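Local coordinates for dihydroneopterin triphosphate diphosphatase (Escherichia coli O157:H7, PDB 5U7H), which probably hydrolyses dihydroneopterin triphosphate to the monophosphate and pyrophosphate, a magnesium-dependent Nudix step in folate biosynthesis, and can also cleave dATP, at residues 33-38 and 131-136; 26-31 and 117-122. All coordinates share one frame; numbering follows the deposited sequence.

Contact 1. Residues 33-38 and 131-136; sequences PDFWQS and ALTKSW. With SO4 (sulfate ion), chain B.
Phe35 and Trp36, where the chain enters strand 36-42 of the Nudix fold, face the loop that leaves helix 126-132 at Thr133, and the end-to-end directions of the touching parts lie 74° apart. The backbones come closest at Trp36 and Thr133, CA to CA 5.1 Å. The hydroxyl of Thr133 is used twice: OG1 gives its proton to Trp36 O at 2.9 Å and accepts from Ser135 N, closing an ST turn. With OG1 anti to the backbone N (chi1 179°), the hydroxyl lies beside its own carbonyl carbon and can serve both partners. Leucine suits the last helical position because its methyl can lie over an aromatic face: Leu132 CD2 sits 4.0 Å from the centroid of the five-membered ring of Trp36, a CH-pi contact displaced toward the rim. Lys122 of strand 118-125 reaches the same side of the indole in a cation-pi contact. Buried Phe35 has Lys134 CB over one ring face and Thr133 OG1 at the edge. The aliphatic part of Lys134 runs past the Phe35 backbone, while its ammonium group forms a salt bridge with Asp32. Ser135, predicted to bind substrate, is the N-cap of helix 136-147, its OG accepting from Asn138 N and also hydrogen-bonded to Ser137 OG. Trp136 NE1 donates to O3 of a sulfate that Arg97 and Glu82 also hold. One water knits the backbones, accepting from Trp36 N at 2.7 Å and donating to Asp34 O and Leu132 O; a second accepts from Lys134 NZ at 2.8 Å and donates to Asp34 OD2.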
loop_
_atom_site.group_PDB
_atom_site.type_symbol
_atom_site.label_atom_id
_atom_site.label_comp_id
_atom_site.label_asym_id
_atom_site.label_seq_id
_atom_site.Cartn_x
_atom_site.Cartn_y
_atom_site.Cartn_z
ATOM N N PRO A 33 -4.498 -14.994 0.761
ATOM C CA PRO A 33 -3.508 -15.115 1.852
ATOM C C PRO A 33 -2.061 -15.280 1.389
ATOM O O PRO A 33 -1.153 -15.217 2.231
ATOM C CB PRO A 33 -3.982 -16.359 2.624
ATOM C CG PRO A 33 -5.450 -16.478 2.278
ATOM C CD PRO A 33 -5.566 -16.001 0.859
ATOM N N ASP A 34 -1.814 -15.515 0.105
ATOM C CA ASP A 34 -0.461 -15.547 -0.433
ATOM C C ASP A 34 0.026 -14.178 -0.882
ATOM O O ASP A 34 1.163 -14.064 -1.348
ATOM C CB ASP A 34 -0.388 -16.517 -1.611
ATOM C CG ASP A 34 -0.781 -17.922 -1.221
ATOM O OD1 ASP A 34 -0.320 -18.383 -0.145
ATOM O OD2 ASP A 34 -1.552 -18.549 -1.986
ATOM N N PHE A 35 -0.814 -13.154 -0.757
ATOM C CA PHE A 35 -0.532 -11.810 -1.243
ATOM C C PHE A 35 -0.122 -10.952 -0.051
ATOM O O PHE A 35 -0.963 -10.579 0.769
ATOM C CB PHE A 35 -1.767 -11.249 -1.952
ATOM C CG PHE A 35 -1.526 -9.990 -2.748
ATOM C CD1 PHE A 35 -0.391 -9.214 -2.564
ATOM C CD2 PHE A 35 -2.463 -9.585 -3.691
ATOM C CE1 PHE A 35 -0.202 -8.044 -3.319
ATOM C CE2 PHE A 35 -2.278 -8.429 -4.434
ATOM C CZ PHE A 35 -1.142 -7.655 -4.244
ATOM N N TRP A 36 1.168 -10.658 0.046
ATOM C CA TRP A 36 1.699 -9.694 1.002
ATOM C C TRP A 36 1.953 -8.364 0.299
ATOM O O TRP A 36 2.425 -8.342 -0.839
ATOM C CB TRP A 36 2.996 -10.204 1.619
ATOM C CG TRP A 36 2.803 -11.415 2.466
ATOM C CD1 TRP A 36 2.612 -12.701 2.038
ATOM C CD2 TRP A 36 2.782 -11.458 3.893
ATOM N NE1 TRP A 36 2.478 -13.542 3.117
ATOM C CE2 TRP A 36 2.575 -12.805 4.267
ATOM C CE3 TRP A 36 2.928 -10.490 4.894
ATOM C CZ2 TRP A 36 2.510 -13.210 5.603
ATOM C CZ3 TRP A 36 2.861 -10.892 6.219
ATOM C CH2 TRP A 36 2.647 -12.243 6.561
ATOM N N GLN A 37 1.645 -7.261 0.978
ATOM C CA GLN A 37 1.683 -5.955 0.334
ATOM C C GLN A 37 1.988 -4.849 1.333
ATOM O O GLN A 37 1.845 -5.019 2.545
ATOM C CB GLN A 37 0.349 -5.641 -0.328
ATOM C CG GLN A 37 -0.822 -5.763 0.627
ATOM C CD GLN A 37 -2.086 -5.139 0.067
ATOM O OE1 GLN A 37 -3.147 -5.155 0.702
ATOM N NE2 GLN A 37 -1.977 -4.583 -1.135
ATOM N N SER A 38 2.396 -3.701 0.791
ATOM C CA SER A 38 2.252 -2.428 1.475
ATOM C C SER A 38 0.772 -2.051 1.545
ATOM O O SER A 38 -0.105 -2.778 1.086
ATOM C CB SER A 38 3.046 -1.340 0.745
ATOM O OG SER A 38 4.387 -1.730 0.509
ATOM N N ALA A 131 10.849 -8.835 -3.018
ATOM C CA ALA A 131 10.730 -10.169 -3.602
ATOM C C ALA A 131 9.479 -10.901 -3.135
ATOM O O ALA A 131 9.045 -11.846 -3.800
ATOM C CB ALA A 131 11.967 -11.016 -3.279
ATOM N N LEU A 132 8.894 -10.503 -2.009
ATOM C CA LEU A 132 7.773 -11.266 -1.472
ATOM C C LEU A 132 6.457 -10.920 -2.163
ATOM O O LEU A 132 5.646 -11.812 -2.438
ATOM C CB LEU A 132 7.652 -11.030 0.030
ATOM C CG LEU A 132 6.432 -11.688 0.685
ATOM C CD1 LEU A 132 6.422 -13.185 0.437
ATOM C CD2 LEU A 132 6.378 -11.387 2.173
ATOM N N THR A 133 6.211 -9.641 -2.437
ATOM C CA THR A 133 4.890 -9.239 -2.896
ATOM C C THR A 133 4.602 -9.775 -4.301
ATOM O O THR A 133 5.508 -9.950 -5.123
ATOM C CB THR A 133 4.766 -7.716 -2.861
ATOM O OG1 THR A 133 3.472 -7.320 -3.338
ATOM C CG2 THR A 133 5.878 -7.049 -3.698
ATOM N N LYS A 134 3.317 -10.052 -4.569
ATOM C CA LYS A 134 2.890 -10.505 -5.888
ATOM C C LYS A 134 2.641 -9.365 -6.859
ATOM O O LYS A 134 2.430 -9.627 -8.046
ATOM C CB LYS A 134 1.614 -11.345 -5.779
ATOM C CG LYS A 134 1.767 -12.557 -4.909
ATOM C CD LYS A 134 0.410 -13.142 -4.547
ATOM C CE LYS A 134 -0.178 -13.923 -5.688
ATOM N NZ LYS A 134 -1.187 -14.910 -5.193
ATOM N N SER A 135 2.656 -8.121 -6.396
ATOM C CA SER A 135 2.295 -6.970 -7.216
ATOM C C SER A 135 3.558 -6.302 -7.749
ATOM O O SER A 135 4.401 -5.852 -6.959
ATOM C CB SER A 135 1.463 -5.983 -6.400
ATOM O OG SER A 135 1.651 -4.662 -6.852
ATOM N N TRP A 136 3.692 -6.244 -9.085
ATOM C CA TRP A 136 4.909 -5.680 -9.662
ATOM C C TRP A 136 5.056 -4.197 -9.342
ATOM O O TRP A 136 6.184 -3.711 -9.187
ATOM C CB TRP A 136 4.968 -5.918 -11.182
ATOM C CG TRP A 136 3.926 -5.221 -12.020
ATOM C CD1 TRP A 136 2.789 -5.780 -12.534
ATOM C CD2 TRP A 136 3.946 -3.865 -12.479
ATOM N NE1 TRP A 136 2.101 -4.856 -13.267
ATOM C CE2 TRP A 136 2.789 -3.672 -13.255
ATOM C CE3 TRP A 136 4.830 -2.794 -12.309
ATOM C CZ2 TRP A 136 2.478 -2.443 -13.850
ATOM C CZ3 TRP A 136 4.523 -1.570 -12.902
ATOM C CH2 TRP A 136 3.357 -1.406 -13.663
HETATM S S SO4 B . 0.289 -5.323 -16.532
HETATM O O1 SO4 B . 0.245 -6.623 -17.199
HETATM O O2 SO4 B . -0.731 -4.454 -17.107
HETATM O O3 SO4 B . 0.073 -5.533 -15.102
HETATM O O4 SO4 B . 1.573 -4.661 -16.730
HETATM O O HOH W 1 2.820 -11.668 -1.885
HETATM O O HOH W 2 -1.791 -17.510 -4.354
#

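Contact 2. Residues 26-31 and 117-122; sequences MLQRRD and EHLAYK. With NI (nickel (II) ion), chain E; NI (nickel (II) ion), chain F.
Strands 26-29 and 120-122 run antiparallel at the edge of the Nudix sheet, their axes 4.7 Å apart at closest approach and their directions 152° apart. Met26 and Lys122 form a hydrogen-bonded pair through both of their N-H and C=O groups; Leu27 and Tyr121, the next, non-hydrogen-bonded pair, share one face of the sheet, where Leu27 CD2 touches Tyr121 CB at 3.6 Å. At the corner, Gln28 N donates to Ala120 O and Leu119 N to Gln28 O at 2.8 Å, so Gln28 bonds to two successive residues of the edge strand. Leu27 also presses on His118: its CB lies over the imidazole face, 3.5 Å from the ring centroid, a CH-pi contact. The edge of that ring faces the backbone of Gln28 and Arg29, and NE2 is hydrogen-bonded to Gln37, which helps fix the ring's rotation. Leu119 sets CD2 against Arg30 CB and CD1 against Arg29 O, while CD of Arg30 rests on Glu117 O. Arg29, a probable substrate ligand, grips Asp31 side-on, NE to OD1 and NH2 to OD2, with OD2 in the guanidinium plane; NH1 turns to Gln37 and to a nickel-bound water. A glutamate suits position 117 because its extended chain (chi2 180°) carries a two-oxygen group out to the metals. Two nickel ions sit where the enzyme, as in its relatives, probably binds its magnesium, with Glu56, Glu60 and the carbonyl of Thr40 among the other ligands. The carboxylate of Glu117 bridges them, OE2 to one nickel at 2.0 Å and OE1 to the other at 2.1 Å.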
loop_
_atom_site.group_PDB
_atom_site.type_symbol
_atom_site.label_atom_id
_atom_site.label_comp_id
_atom_site.label_asym_id
_atom_site.label_seq_id
_atom_site.Cartn_x
_atom_site.Cartn_y
_atom_site.Cartn_z
ATOM N N MET A 26 5.105 -5.151 5.667
ATOM C CA MET A 26 4.366 -5.966 4.711
ATOM C C MET A 26 3.178 -6.622 5.395
ATOM O O MET A 26 3.302 -7.142 6.511
ATOM C CB MET A 26 5.274 -7.020 4.084
ATOM C CG MET A 26 6.362 -6.399 3.207
ATOM S SD MET A 26 5.689 -5.417 1.839
ATOM C CE MET A 26 5.399 -6.713 0.645
ATOM N N LEU A 27 2.029 -6.601 4.710
ATOM C CA LEU A 27 0.754 -7.014 5.275
ATOM C C LEU A 27 0.156 -8.118 4.417
ATOM O O LEU A 27 0.223 -8.056 3.188
ATOM C CB LEU A 27 -0.210 -5.826 5.366
ATOM C CG LEU A 27 0.329 -4.532 5.987
ATOM C CD1 LEU A 27 -0.569 -3.352 5.642
ATOM C CD2 LEU A 27 0.426 -4.681 7.483
ATOM N N GLN A 28 -0.436 -9.114 5.067
ATOM C CA GLN A 28 -0.911 -10.327 4.410
ATOM C C GLN A 28 -2.407 -10.221 4.123
ATOM O O GLN A 28 -3.216 -10.159 5.050
ATOM C CB GLN A 28 -0.622 -11.550 5.280
ATOM C CG GLN A 28 -1.128 -12.856 4.674
ATOM C CD GLN A 28 -0.938 -14.039 5.604
ATOM O OE1 GLN A 28 -0.970 -13.897 6.826
ATOM N NE2 GLN A 28 -0.744 -15.213 5.027
ATOM N N ARG A 29 -2.772 -10.218 2.843
ATOM C CA ARG A 29 -4.165 -10.010 2.475
ATOM C C ARG A 29 -5.055 -11.154 2.971
ATOM O O ARG A 29 -4.609 -12.290 3.167
ATOM C CB ARG A 29 -4.295 -9.858 0.956
ATOM C CG ARG A 29 -3.791 -8.525 0.426
ATOM C CD ARG A 29 -4.295 -8.293 -0.989
ATOM N NE ARG A 29 -5.729 -8.040 -1.012
ATOM C CZ ARG A 29 -6.286 -6.893 -0.633
ATOM N NH1 ARG A 29 -5.526 -5.887 -0.201
ATOM N NH2 ARG A 29 -7.603 -6.742 -0.692
ATOM N N ARG A 30 -6.332 -10.833 3.194
ATOM C CA ARG A 30 -7.299 -11.822 3.652
ATOM C C ARG A 30 -8.057 -12.479 2.504
ATOM O O ARG A 30 -8.486 -13.627 2.643
ATOM C CB ARG A 30 -8.277 -11.178 4.648
ATOM C CG ARG A 30 -9.305 -10.256 4.013
ATOM C CD ARG A 30 -9.857 -9.192 4.966
ATOM N NE ARG A 30 -10.087 -9.686 6.321
ATOM C CZ ARG A 30 -10.388 -8.902 7.353
ATOM N NH1 ARG A 30 -10.503 -7.588 7.176
ATOM N NH2 ARG A 30 -10.576 -9.426 8.561
ATOM N N ASP A 31 -8.206 -11.789 1.362
ATOM C CA ASP A 31 -8.853 -12.382 0.193
ATOM C C ASP A 31 -7.901 -13.281 -0.586
ATOM O O ASP A 31 -8.348 -14.195 -1.283
ATOM C CB ASP A 31 -9.413 -11.290 -0.727
ATOM C CG ASP A 31 -8.378 -10.219 -1.082
ATOM O OD1 ASP A 31 -7.178 -10.432 -0.827
ATOM O OD2 ASP A 31 -8.763 -9.153 -1.614
ATOM N N GLU A 117 -7.519 -4.903 7.903
ATOM C CA GLU A 117 -7.821 -5.474 6.592
ATOM C C GLU A 117 -6.981 -6.711 6.271
ATOM O O GLU A 117 -7.151 -7.297 5.195
ATOM C CB GLU A 117 -7.616 -4.388 5.517
ATOM C CG GLU A 117 -8.071 -4.690 4.066
ATOM C CD GLU A 117 -7.794 -3.501 3.128
ATOM O OE1 GLU A 117 -6.877 -3.585 2.243
ATOM O OE2 GLU A 117 -8.502 -2.472 3.304
ATOM N N HIS A 118 -6.097 -7.138 7.170
ATOM C CA HIS A 118 -5.102 -8.142 6.832
ATOM C C HIS A 118 -5.075 -9.236 7.896
ATOM O O HIS A 118 -5.695 -9.123 8.950
ATOM C CB HIS A 118 -3.710 -7.497 6.661
ATOM C CG HIS A 118 -3.613 -6.599 5.460
ATOM N ND1 HIS A 118 -4.040 -5.287 5.474
ATOM C CD2 HIS A 118 -3.181 -6.839 4.199
ATOM C CE1 HIS A 118 -3.860 -4.750 4.277
ATOM N NE2 HIS A 118 -3.333 -5.667 3.488
ATOM N N LEU A 119 -4.347 -10.309 7.599
ATOM C CA LEU A 119 -4.223 -11.444 8.502
ATOM C C LEU A 119 -3.004 -11.373 9.416
ATOM O O LEU A 119 -3.001 -12.024 10.467
ATOM C CB LEU A 119 -4.161 -12.743 7.693
ATOM C CG LEU A 119 -5.356 -13.057 6.780
ATOM C CD1 LEU A 119 -5.065 -14.298 5.955
ATOM C CD2 LEU A 119 -6.637 -13.241 7.555
ATOM N N ALA A 120 -1.980 -10.609 9.045
ATOM C CA ALA A 120 -0.695 -10.609 9.739
ATOM C C ALA A 120 0.175 -9.527 9.110
ATOM O O ALA A 120 -0.101 -9.055 8.003
ATOM C CB ALA A 120 -0.002 -11.966 9.645
ATOM N N TYR A 121 1.248 -9.158 9.820
ATOM C CA TYR A 121 2.213 -8.180 9.327
ATOM C C TYR A 121 3.627 -8.658 9.630
ATOM O O TYR A 121 3.856 -9.390 10.596
ATOM C CB TYR A 121 1.976 -6.793 9.935
ATOM C CG TYR A 121 2.427 -6.640 11.376
ATOM C CD1 TYR A 121 3.701 -6.177 11.682
ATOM C CD2 TYR A 121 1.570 -6.936 12.424
ATOM C CE1 TYR A 121 4.106 -6.029 12.987
ATOM C CE2 TYR A 121 1.966 -6.796 13.732
ATOM C CZ TYR A 121 3.234 -6.337 14.010
ATOM O OH TYR A 121 3.634 -6.192 15.319
ATOM N N LYS A 122 4.572 -8.234 8.791
ATOM C CA LYS A 122 5.985 -8.574 8.905
ATOM C C LYS A 122 6.824 -7.343 8.586
ATOM O O LYS A 122 6.479 -6.583 7.676
ATOM C CB LYS A 122 6.374 -9.682 7.920
ATOM C CG LYS A 122 6.413 -11.070 8.479
ATOM C CD LYS A 122 6.937 -12.054 7.437
ATOM C CE LYS A 122 6.173 -11.950 6.125
ATOM N NZ LYS A 122 6.456 -13.111 5.231
HETATM NI NI NI E . -8.243 -0.502 2.884
HETATM NI NI NI F . -6.100 -1.883 1.212
HETATM O O HOH W 3 -5.954 -2.917 -0.474
HETATM O O HOH W 4 -6.990 -8.194 2.490
HETATM O O HOH W 5 -10.208 0.015 2.611
HETATM O O HOH W 6 -8.825 0.168 4.791
HETATM O O HOH W 7 -4.184 -2.536 1.456
#

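From the N terminus the chain meets 26-31 first, then 33-38, then 117-122 and finally 131-136, so the two contacts cross: contact 2 closes a loop of 85 intervening residues and contact 1 one of 92, and contact 1 opens inside the loop of contact 2 and closes after it. Strands 23-29 and 36-42 are sequence neighbours and pair side by side in the sheet, Leu27 N to Gln37 O. Contact 2 adds the edge strand 118-125 on the far side of 23-29; contact 1 then ties the following helix 126-132 and its loop back to 36-42. Gln37 joins the two contacts by way of Arg29 and His118, and Lys122 packs against Leu132.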